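Local coordinates for coenzyme A transferase (Yersinia pestis, PDB 3QLI), which probably transfers coenzyme A from an acyl-CoA to a carboxylic acid such as acetate, and is a potential virulence factor, at residues S166-I169 with A170-R174; Y303-L306 with N307-A311; D322-I325 with I326-D330. One frame throughout, in Å; residues are numbered along the deposited sequence.

Contact 1 (S166-I169 with A170-R174)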
loop_
_atom_site.group_PDB
_atom_site.type_symbol
_atom_site.label_atom_id
_atom_site.label_comp_id
_atom_site.label_asym_id
_atom_site.label_seq_id
_atom_site.Cartn_x
_atom_site.Cartn_y
_atom_site.Cartn_z
ATOM N N SER A 166 4.343 20.277 7.250
ATOM C CA SER A 166 4.650 21.550 7.893
ATOM C C SER A 166 3.443 22.469 8.046
ATOM O O SER A 166 3.275 23.111 9.078
ATOM C CB SER A 166 5.766 22.276 7.135
ATOM O OG SER A 166 6.998 21.590 7.256
ATOM N N SER A 167 2.604 22.535 7.021
ATOM C CA SER A 167 1.422 23.401 7.088
ATOM C C SER A 167 0.425 22.980 8.173
ATOM O O SER A 167 -0.296 23.815 8.728
ATOM C CB SER A 167 0.729 23.500 5.718
ATOM O OG SER A 167 0.270 22.229 5.289
ATOM N N ARG A 168 0.376 21.688 8.474
ATOM C CA ARG A 168 -0.441 21.207 9.593
ATOM C C ARG A 168 0.233 21.442 10.953
ATOM O O ARG A 168 -0.393 21.935 11.902
ATOM C CB ARG A 168 -0.727 19.707 9.434
ATOM C CG ARG A 168 -1.333 19.032 10.675
ATOM C CD ARG A 168 -2.738 19.532 10.957
ATOM N NE ARG A 168 -3.332 18.903 12.145
ATOM C CZ ARG A 168 -3.935 17.718 12.154
ATOM N NH1 ARG A 168 -4.023 16.998 11.040
ATOM N NH2 ARG A 168 -4.438 17.242 13.289
ATOM N N ILE A 169 1.505 21.078 11.054
ATOM C CA ILE A 169 2.161 21.086 12.358
ATOM C C ILE A 169 2.440 22.515 12.821
ATOM O O ILE A 169 2.493 22.767 14.022
ATOM C CB ILE A 169 3.452 20.254 12.374
ATOM C CG1 ILE A 169 3.150 18.819 11.932
ATOM C CG2 ILE A 169 4.081 20.271 13.783
ATOM C CD1 ILE A 169 1.969 18.188 12.690
ATOM N N ALA A 170 2.604 23.444 11.875
ATOM C CA ALA A 170 2.766 24.865 12.221
ATOM C C ALA A 170 1.564 25.353 13.013
ATOM O O ALA A 170 1.679 26.223 13.886
ATOM C CB ALA A 170 2.961 25.719 10.963
ATOM N N ARG A 171 0.410 24.773 12.706
ATOM C CA ARG A 171 -0.843 25.127 13.358
ATOM C C ARG A 171 -1.141 24.231 14.557
ATOM O O ARG A 171 -1.646 24.704 15.574
ATOM C CB ARG A 171 -2.000 25.090 12.348
ATOM C CG ARG A 171 -1.813 26.117 11.222
ATOM C CD ARG A 171 -2.694 25.866 10.030
ATOM N NE ARG A 171 -2.755 27.048 9.170
ATOM C CZ ARG A 171 -1.865 27.355 8.225
ATOM N NH1 ARG A 171 -0.806 26.569 7.994
ATOM N NH2 ARG A 171 -2.041 28.461 7.504
ATOM N N SER A 172 -0.805 22.950 14.466
ATOM C CA SER A 172 -1.098 22.040 15.577
ATOM C C SER A 172 -0.057 22.064 16.707
ATOM O O SER A 172 -0.393 21.770 17.839
ATOM C CB SER A 172 -1.319 20.606 15.088
ATOM O OG SER A 172 -2.514 20.535 14.316
ATOM N N ALA A 173 1.193 22.405 16.413
ATOM C CA ALA A 173 2.208 22.449 17.478
ATOM C C ALA A 173 1.793 23.457 18.537
ATOM O O ALA A 173 1.142 24.463 18.237
ATOM C CB ALA A 173 3.579 22.805 16.912
ATOM N N ARG A 174 2.162 23.202 19.785
ATOM C CA ARG A 174 1.756 24.104 20.852
ATOM C C ARG A 174 2.470 25.460 20.799
ATOM O O ARG A 174 1.939 26.470 21.282
ATOM C CB ARG A 174 1.883 23.397 22.209
ATOM C CG ARG A 174 0.841 22.280 22.319
ATOM C CD ARG A 174 0.926 21.504 23.620
ATOM N NE ARG A 174 1.761 20.311 23.508
ATOM C CZ ARG A 174 1.338 19.149 23.026
ATOM N NH1 ARG A 174 0.094 19.029 22.587
ATOM N NH2 ARG A 174 2.161 18.110 22.977
HETATM O O HOH W 1 -4.260 18.574 16.007
#
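Ile169 meets Ala173, just past the end of helix 166-172, on the side packed against strand 143-148. Ile169 CG2 lies 4.1 Å from Ala173 CB, one turn further on. A chi1 of -56° puts CG1 of Ile169 beside the backbone N, which leaves CG2 anti to N and turned toward the helix end. Both residues pack on Phe144 of that strand, and Ile169 reaches Leu135 and Ala136 of helix 131-139. The backbone is closely bonded here: Ala173 N donates to Ile169 O at 2.7 Å, and Ala170 N to Ser166 O at 2.9 Å.

The other side is polar and more open. Arg168 NE donates to Ser172 OG at 2.8 Å, with an N-H...O angle of 157°. The hydroxyl lies at the guanidinium edge, 9° out of its plane. A water at that edge accepts from Arg168 NH2 at 3.0 Å and lies 3.1 Å from Ser172 OG.

This is the C-terminal turn of a helix packed on the parallel sheet, with an i to i+4 Arg-Ser side-chain bond. Ser172 N also donates to Arg168 O, so the two residues are tied twice. Ser172, the water and a salt bridge to Glu137 orient the Arg168 guanidinium, and Glu137 probably balances much of its charge.

Contact 2 (Y303-L306 with N307-A311)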
loop_
_atom_site.group_PDB
_atom_site.type_symbol
_atom_site.label_atom_id
_atom_site.label_comp_id
_atom_site.label_asym_id
_atom_site.label_seq_id
_atom_site.Cartn_x
_atom_site.Cartn_y
_atom_site.Cartn_z
ATOM N N TYR A 303 14.713 28.192 -6.722
ATOM C CA TYR A 303 14.059 28.801 -5.565
ATOM C C TYR A 303 13.536 30.216 -5.871
ATOM O O TYR A 303 12.411 30.575 -5.485
ATOM C CB TYR A 303 15.002 28.841 -4.354
ATOM C CG TYR A 303 15.465 27.491 -3.832
ATOM C CD1 TYR A 303 14.569 26.444 -3.647
ATOM C CD2 TYR A 303 16.806 27.275 -3.502
ATOM C CE1 TYR A 303 14.996 25.210 -3.154
ATOM C CE2 TYR A 303 17.244 26.044 -3.017
ATOM C CZ TYR A 303 16.335 25.018 -2.843
ATOM O OH TYR A 303 16.760 23.802 -2.347
ATOM N N GLU A 304 14.357 31.025 -6.540
ATOM C CA GLU A 304 13.965 32.390 -6.891
ATOM C C GLU A 304 12.742 32.391 -7.798
ATOM O O GLU A 304 11.842 33.229 -7.660
ATOM C CB GLU A 304 15.122 33.132 -7.567
ATOM C CG GLU A 304 16.293 33.420 -6.639
ATOM C CD GLU A 304 17.557 33.858 -7.379
ATOM O OE1 GLU A 304 18.502 34.329 -6.705
ATOM O OE2 GLU A 304 17.611 33.724 -8.628
ATOM N N TYR A 305 12.716 31.440 -8.720
ATOM C CA TYR A 305 11.624 31.328 -9.677
ATOM C C TYR A 305 10.260 31.049 -9.023
ATOM O O TYR A 305 9.224 31.450 -9.548
ATOM C CB TYR A 305 11.942 30.260 -10.734
ATOM C CG TYR A 305 10.898 30.195 -11.828
ATOM C CD1 TYR A 305 10.861 31.156 -12.839
ATOM C CD2 TYR A 305 9.945 29.183 -11.850
ATOM C CE1 TYR A 305 9.902 31.109 -13.841
ATOM C CE2 TYR A 305 8.982 29.130 -12.844
ATOM C CZ TYR A 305 8.969 30.096 -13.838
ATOM O OH TYR A 305 8.013 30.044 -14.833
ATOM N N LEU A 306 10.255 30.379 -7.875
ATOM C CA LEU A 306 8.991 30.033 -7.216
ATOM C C LEU A 306 8.325 31.242 -6.607
ATOM O O LEU A 306 7.132 31.225 -6.342
ATOM C CB LEU A 306 9.210 28.998 -6.107
ATOM C CG LEU A 306 10.024 27.769 -6.512
ATOM C CD1 LEU A 306 10.161 26.837 -5.304
ATOM C CD2 LEU A 306 9.370 27.060 -7.691
ATOM N N ASN A 307 9.099 32.293 -6.375
ATOM C CA ASN A 307 8.586 33.452 -5.661
ATOM C C ASN A 307 7.382 34.088 -6.357
ATOM O O ASN A 307 7.494 34.570 -7.475
ATOM C CB ASN A 307 9.706 34.476 -5.457
ATOM C CG ASN A 307 9.322 35.573 -4.489
ATOM O OD1 ASN A 307 9.122 35.324 -3.293
ATOM N ND2 ASN A 307 9.215 36.801 -4.998
ATOM N N ASP A 308 6.227 34.067 -5.697
ATOM C CA ASP A 308 5.036 34.755 -6.197
ATOM C C ASP A 308 4.571 34.255 -7.550
ATOM O O ASP A 308 4.000 35.017 -8.328
ATOM C CB ASP A 308 5.299 36.259 -6.320
ATOM C CG ASP A 308 5.313 36.958 -4.982
ATOM O OD1 ASP A 308 4.442 36.655 -4.147
ATOM O OD2 ASP A 308 6.196 37.813 -4.766
ATOM N N HIS A 309 4.829 32.984 -7.840
ATOM C CA HIS A 309 4.413 32.399 -9.104
ATOM C C HIS A 309 2.957 31.994 -9.009
ATOM O O HIS A 309 2.612 31.167 -8.159
ATOM C CB HIS A 309 5.247 31.156 -9.395
ATOM C CG HIS A 309 5.246 30.765 -10.836
ATOM N ND1 HIS A 309 4.084 30.563 -11.548
ATOM C CD2 HIS A 309 6.263 30.548 -11.702
ATOM C CE1 HIS A 309 4.387 30.242 -12.796
ATOM N NE2 HIS A 309 5.703 30.226 -12.916
ATOM N N PRO A 310 2.095 32.547 -9.885
ATOM C CA PRO A 310 0.648 32.312 -9.779
ATOM C C PRO A 310 0.206 30.961 -10.327
ATOM O O PRO A 310 -0.969 30.603 -10.181
ATOM C CB PRO A 310 0.035 33.429 -10.644
ATOM C CG PRO A 310 1.182 34.324 -11.048
ATOM C CD PRO A 310 2.424 33.525 -10.936
ATOM N N ALA A 311 1.120 30.232 -10.963
ATOM C CA ALA A 311 0.784 28.926 -11.530
ATOM C C ALA A 311 1.481 27.767 -10.826
ATOM O O ALA A 311 1.507 26.650 -11.338
ATOM C CB ALA A 311 1.069 28.888 -13.033
HETATM O O HOH W 2 10.383 34.909 -9.253
#
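Tyr305 and His309 join the last turn of helix 300-306 to the loop that follows it. The His309 side chain can be followed outward. His309 CB lies 3.6 Å from Leu306 O. Here CG is anti to the backbone N of His309, chi1 -160°, and the imidazole is carried back toward the helix. His309 ND1 accepts from Ala311 N at 3.0 Å, and this donor is only 8° out of the ring plane. On the other side of the ring, His309 CD2 lies 3.3 Å from Tyr305 CE2. At the tip, His309 NE2 donates a weak hydrogen bond to Tyr305 OH at 3.0 Å, and the hydroxyl meets the imidazole at its edge. The two rings are inclined at 66°, with centroids 4.9 Å apart.

The backbone between them is a type II beta turn from Leu306 to His309. His309 N donates to Leu306 O at 3.3 Å. Asn307 N donates to Glu304 O. A water also donates to Glu304 O at 2.7 Å and, more weakly, to Asn307 O.

Helix 268-276 packs against the pair: Ile274 touches both side chains, and Arg275 makes a cation-pi contact with Tyr305.

With ND1 accepting from Ala311 N and NE2 placed to donate, the geometry is consistent with a neutral imidazole protonated on NE2. The ND1 bond, with the weak one at NE2, probably restrains the ring's rotation.

Contact 3 (D322-I325 with I326-D330)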
loop_
_atom_site.group_PDB
_atom_site.type_symbol
_atom_site.label_atom_id
_atom_site.label_comp_id
_atom_site.label_asym_id
_atom_site.label_seq_id
_atom_site.Cartn_x
_atom_site.Cartn_y
_atom_site.Cartn_z
ATOM N N ASP A 322 -1.964 11.287 -1.634
ATOM C CA ASP A 322 -3.112 10.384 -1.523
ATOM C C ASP A 322 -3.321 9.714 -2.883
ATOM O O ASP A 322 -3.601 10.389 -3.874
ATOM C CB ASP A 322 -4.367 11.173 -1.132
ATOM C CG ASP A 322 -5.595 10.283 -0.945
ATOM O OD1 ASP A 322 -5.597 9.126 -1.435
ATOM O OD2 ASP A 322 -6.561 10.756 -0.312
ATOM N N PRO A 323 -3.180 8.383 -2.950
ATOM C CA PRO A 323 -3.329 7.757 -4.271
ATOM C C PRO A 323 -4.681 8.051 -4.913
ATOM O O PRO A 323 -4.759 8.120 -6.143
ATOM C CB PRO A 323 -3.199 6.256 -3.975
ATOM C CG PRO A 323 -2.399 6.191 -2.694
ATOM C CD PRO A 323 -2.805 7.412 -1.901
ATOM N N HIS A 324 -5.727 8.222 -4.105
ATOM C CA HIS A 324 -7.049 8.523 -4.656
ATOM C C HIS A 324 -7.056 9.869 -5.354
ATOM O O HIS A 324 -7.683 10.034 -6.405
ATOM C CB HIS A 324 -8.136 8.510 -3.580
ATOM C CG HIS A 324 -9.458 9.009 -4.075
ATOM N ND1 HIS A 324 -10.281 8.255 -4.881
ATOM C CD2 HIS A 324 -10.085 10.199 -3.908
ATOM C CE1 HIS A 324 -11.362 8.952 -5.180
ATOM N NE2 HIS A 324 -11.269 10.134 -4.597
ATOM N N ILE A 325 -6.343 10.832 -4.773
ATOM C CA ILE A 325 -6.201 12.156 -5.377
ATOM C C ILE A 325 -5.332 12.101 -6.641
ATOM O O ILE A 325 -5.695 12.638 -7.693
ATOM C CB ILE A 325 -5.569 13.130 -4.373
ATOM C CG1 ILE A 325 -6.525 13.383 -3.200
ATOM C CG2 ILE A 325 -5.201 14.444 -5.047
ATOM C CD1 ILE A 325 -7.849 14.011 -3.599
ATOM N N ILE A 326 -4.180 11.449 -6.541
ATOM C CA ILE A 326 -3.279 11.325 -7.693
ATOM C C ILE A 326 -4.030 10.769 -8.912
ATOM O O ILE A 326 -3.870 11.257 -10.045
ATOM C CB ILE A 326 -2.081 10.410 -7.363
ATOM C CG1 ILE A 326 -1.189 11.067 -6.294
ATOM C CG2 ILE A 326 -1.255 10.106 -8.626
ATOM C CD1 ILE A 326 -0.372 10.076 -5.489
ATOM N N ALA A 327 -4.859 9.759 -8.659
ATOM C CA ALA A 327 -5.532 9.006 -9.716
ATOM C C ALA A 327 -6.634 9.795 -10.419
ATOM O O ALA A 327 -7.107 9.379 -11.476
ATOM C CB ALA A 327 -6.107 7.692 -9.156
ATOM N N GLN A 328 -7.059 10.911 -9.836
ATOM C CA GLN A 328 -8.139 11.697 -10.450
ATOM C C GLN A 328 -7.677 12.469 -11.678
ATOM O O GLN A 328 -8.488 12.854 -12.521
ATOM C CB GLN A 328 -8.785 12.642 -9.437
ATOM C CG GLN A 328 -9.281 11.936 -8.162
ATOM C CD GLN A 328 -10.198 10.770 -8.456
ATOM O OE1 GLN A 328 -11.206 10.924 -9.147
ATOM N NE2 GLN A 328 -9.848 9.578 -7.937
ATOM N N ASN A 329 -6.377 12.702 -11.782
ATOM C CA ASN A 329 -5.833 13.277 -13.004
ATOM C C ASN A 329 -5.560 12.160 -14.004
ATOM O O ASN A 329 -5.042 11.112 -13.633
ATOM C CB ASN A 329 -4.572 14.097 -12.717
ATOM C CG ASN A 329 -4.873 15.370 -11.933
ATOM O OD1 ASN A 329 -5.853 16.057 -12.217
ATOM N ND2 ASN A 329 -4.035 15.682 -10.939
ATOM N N ASP A 330 -5.946 12.376 -15.265
ATOM C CA ASP A 330 -5.730 11.393 -16.314
ATOM C C ASP A 330 -4.277 11.402 -16.758
ATOM O O ASP A 330 -3.598 12.434 -16.659
ATOM C CB ASP A 330 -6.598 11.712 -17.532
ATOM C CG ASP A 330 -8.073 11.420 -17.305
ATOM O OD1 ASP A 330 -8.463 11.023 -16.186
ATOM O OD2 ASP A 330 -8.850 11.606 -18.264
#
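Gln328 NE2 donates to His324 O at 2.7 Å, the shortest hydrogen bond between 322-325 and 326-330. The N-H...O angle is 157°. The oxygen lies close to the amide plane, while the donor is somewhat tilted from the carbonyl plane. The Gln328 chain bends at chi2, -53°, which folds its amide back over the preceding turn.

The same nitrogen lies over one face of the His324 imidazole, offset toward the rim. Gln328 NE2 is 3.2 Å from His324 CE1, its nearest ring atom. The amide and ring planes are 33° apart. Gln328 NE2 thus bonds to the backbone of His324 and packs on its ring.

Asp322 is the N-cap of helix 323-326. His324 N donates to Asp322 OD1 at 2.8 Å, from above the carboxylate plane. Asp322 O accepts from Ile326 N at 2.9 Å. Pro323 O takes Ala327 N at 3.0 Å. Gln328 N bonds to Ile325 O at 3.1 Å, and a type I beta turn from Ile326 to Asn329 leads the chain away.

Ile326 packs inward on Phe366 of helix 363-372, and Ala327 touches Ala372 of that helix. Asn329 OD1 accepts from the backbone N of Thr285 and Leu286. At the dimer interface, His324 stacks on His324 of the second subunit, and Pro323 packs on Arg368 of that subunit. The short helix touches both helix 363-372 of its own chain and the second subunit, and the chain then runs on to strand 332-337.

In the fold
The three contacts follow one another along the chain. None nests in or crosses another, and each spans only a turn or so. Contact 1 comes first, in the N-terminal family domain. It joins helix 166-172 to strand 143-148 and helix 131-139, just before strand 175-180 of the parallel sheet. Contacts 2 and 3 both fall in the C-terminal family domain. Contact 2 closes the turn between helix 300-306 and strand 312-314, and joins that helix end to helix 268-276. Contact 3 joins helix 323-326 to helix 363-372, ahead of strand 332-337 of the mixed sheet; it alone reaches the second subunit. The contacts do not touch: their centres are about 23 to 25 Å apart.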